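Side-chain contact in HMG box-containing protein 1 (Homo sapiens, PDB 3QVE), which represses transcription by binding the promoters of target genes, acts in cell-cycle control and the Wnt pathway, and is represented by its AXH domain: residues 10-15 and 87-92. Numbering follows the deposited sequence.
Sequences HCFLKG and GLLTVE
The first torsions of Phe12 and Val91, whose CB atoms already point toward the other segment, place CG and CG1 anti to the carbonyl carbon (chi1 -61° and -50°). The side chains approach from opposite directions, phenylalanine from the loop ahead of strand 17-20, valine from strand 89-94 of the antiparallel sheet. Val91 CG1 comes obliquely to the far end of the ring, 3.9 Å from Phe12 CZ, in an off-centre CH-pi contact 4.3 Å from the ring centroid. Leu89, two residues earlier on the same side of the strand, brings its CD2 to 4.0 Å from Phe12 CE2, so two branched side chains meet the outer end of the ring from the same side of its plane. On the other side, Cys11 SG sits over the middle of the ring, 3.8 Å above the plane, and Leu59 of strand 59-69 also touches Phe12. A flat, wide ring suits this place, since it spans from the loop to two strand residues at once; an alanine here would probably leave Leu89 CD2 and Val91 CG1 facing a gap and weaken the loop's packing on the sheet. Farther along, Gly15 O and the Glu92 carboxylate are both acceptors, unable to bond each other directly, and a water suits them by donating to Gly15 O (2.8 Å) and to Glu92 OE2 (2.7 Å). Gly15 fits its positive phi of 99°, where a side chain would press against the preceding carbonyl oxygen. The side-chain contact around Phe12 is thus apolar and rests on shape, whereas Gly15 and Glu92 are linked through water.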
loop_
_atom_site.group_PDB
_atom_site.type_symbol
_atom_site.label_atom_id
_atom_site.label_comp_id
_atom_site.label_asym_id
_atom_site.label_seq_id
_atom_site.Cartn_x
_atom_site.Cartn_y
_atom_site.Cartn_z
ATOM N N HIS A 10 -7.762 -0.439 -1.819
ATOM C CA HIS A 10 -6.781 0.351 -2.569
ATOM C C HIS A 10 -5.814 -0.646 -3.223
ATOM O O HIS A 10 -6.270 -1.668 -3.718
ATOM C CB HIS A 10 -6.075 1.347 -1.658
ATOM C CG HIS A 10 -5.357 2.453 -2.366
ATOM N ND1 HIS A 10 -4.109 2.303 -2.956
ATOM C CD2 HIS A 10 -5.700 3.754 -2.537
ATOM C CE1 HIS A 10 -3.730 3.461 -3.455
ATOM N NE2 HIS A 10 -4.672 4.356 -3.208
ATOM N N CYS A 11 -4.501 -0.404 -3.193
ATOM C CA CYS A 11 -3.530 -1.349 -3.781
ATOM C C CYS A 11 -3.063 -2.433 -2.798
ATOM O O CYS A 11 -2.179 -3.207 -3.110
ATOM C CB CYS A 11 -2.290 -0.579 -4.238
ATOM S SG CYS A 11 -1.295 0.138 -2.928
ATOM N N PHE A 12 -3.637 -2.483 -1.602
ATOM C CA PHE A 12 -3.125 -3.312 -0.502
ATOM C C PHE A 12 -3.627 -4.753 -0.463
ATOM O O PHE A 12 -4.829 -5.036 -0.564
ATOM C CB PHE A 12 -3.323 -2.586 0.839
ATOM C CG PHE A 12 -2.589 -1.283 0.874
ATOM C CD1 PHE A 12 -1.202 -1.266 0.933
ATOM C CD2 PHE A 12 -3.264 -0.091 0.817
ATOM C CE1 PHE A 12 -0.533 -0.107 0.916
ATOM C CE2 PHE A 12 -2.612 1.093 0.855
ATOM C CZ PHE A 12 -1.243 1.107 0.873
ATOM N N LEU A 13 -2.671 -5.672 -0.305
ATOM C CA LEU A 13 -2.952 -7.099 -0.262
ATOM C C LEU A 13 -3.307 -7.577 1.153
ATOM O O LEU A 13 -3.057 -6.891 2.174
ATOM C CB LEU A 13 -1.744 -7.879 -0.794
ATOM C CG LEU A 13 -1.266 -7.510 -2.207
ATOM C CD1 LEU A 13 -0.276 -8.513 -2.782
ATOM C CD2 LEU A 13 -2.392 -7.331 -3.141
ATOM N N LYS A 14 -3.873 -8.783 1.186
ATOM C CA LYS A 14 -4.215 -9.466 2.410
ATOM C C LYS A 14 -3.021 -9.483 3.353
ATOM O O LYS A 14 -1.878 -9.723 2.928
ATOM C CB LYS A 14 -4.614 -10.882 2.066
ATOM C CG LYS A 14 -4.926 -11.784 3.284
ATOM C CD LYS A 14 -5.517 -13.077 2.798
ATOM C CE LYS A 14 -5.813 -14.044 3.948
ATOM N NZ LYS A 14 -6.871 -13.547 4.855
ATOM N N GLY A 15 -3.272 -9.184 4.621
ATOM C CA GLY A 15 -2.206 -9.202 5.632
ATOM C C GLY A 15 -1.679 -7.814 5.922
ATOM O O GLY A 15 -0.965 -7.622 6.901
ATOM N N GLY A 87 -5.186 13.397 5.352
ATOM C CA GLY A 87 -4.135 12.940 6.246
ATOM C C GLY A 87 -3.283 11.828 5.654
ATOM O O GLY A 87 -3.668 11.163 4.660
ATOM N N LEU A 88 -2.122 11.628 6.277
ATOM C CA LEU A 88 -1.209 10.550 5.902
ATOM C C LEU A 88 -1.756 9.191 6.290
ATOM O O LEU A 88 -2.696 9.063 7.110
ATOM C CB LEU A 88 0.150 10.786 6.544
ATOM C CG LEU A 88 0.798 12.160 6.244
ATOM C CD1 LEU A 88 2.187 12.247 6.897
ATOM C CD2 LEU A 88 0.864 12.448 4.732
ATOM N N LEU A 89 -1.167 8.164 5.698
ATOM C CA LEU A 89 -1.483 6.760 6.032
ATOM C C LEU A 89 -0.200 6.034 6.271
ATOM O O LEU A 89 0.685 6.100 5.413
ATOM C CB LEU A 89 -2.183 6.082 4.855
ATOM C CG LEU A 89 -2.428 4.557 4.891
ATOM C CD1 LEU A 89 -3.336 4.176 6.020
ATOM C CD2 LEU A 89 -2.994 4.080 3.559
ATOM N N THR A 90 -0.105 5.311 7.389
ATOM C CA THR A 90 1.018 4.402 7.622
ATOM C C THR A 90 0.471 2.983 7.517
ATOM O O THR A 90 -0.637 2.706 7.974
ATOM C CB THR A 90 1.690 4.653 8.989
ATOM O OG1 THR A 90 2.150 6.013 8.996
ATOM C CG2 THR A 90 2.916 3.715 9.209
ATOM N N VAL A 91 1.228 2.098 6.875
ATOM C CA VAL A 91 0.821 0.719 6.726
ATOM C C VAL A 91 1.942 -0.186 7.176
ATOM O O VAL A 91 3.116 0.209 7.172
ATOM C CB VAL A 91 0.431 0.338 5.243
ATOM C CG1 VAL A 91 -0.555 1.338 4.656
ATOM C CG2 VAL A 91 1.631 0.212 4.373
ATOM N N GLU A 92 1.571 -1.396 7.576
ATOM C CA GLU A 92 2.503 -2.499 7.722
ATOM C C GLU A 92 2.196 -3.487 6.615
ATOM O O GLU A 92 1.040 -3.843 6.426
ATOM C CB GLU A 92 2.306 -3.174 9.059
ATOM C CG GLU A 92 3.296 -4.253 9.389
ATOM C CD GLU A 92 2.749 -5.227 10.405
ATOM O OE1 GLU A 92 3.069 -5.024 11.601
ATOM O OE2 GLU A 92 2.007 -6.178 10.021
HETATM O O HOH W 1 1.785 -7.243 7.543
#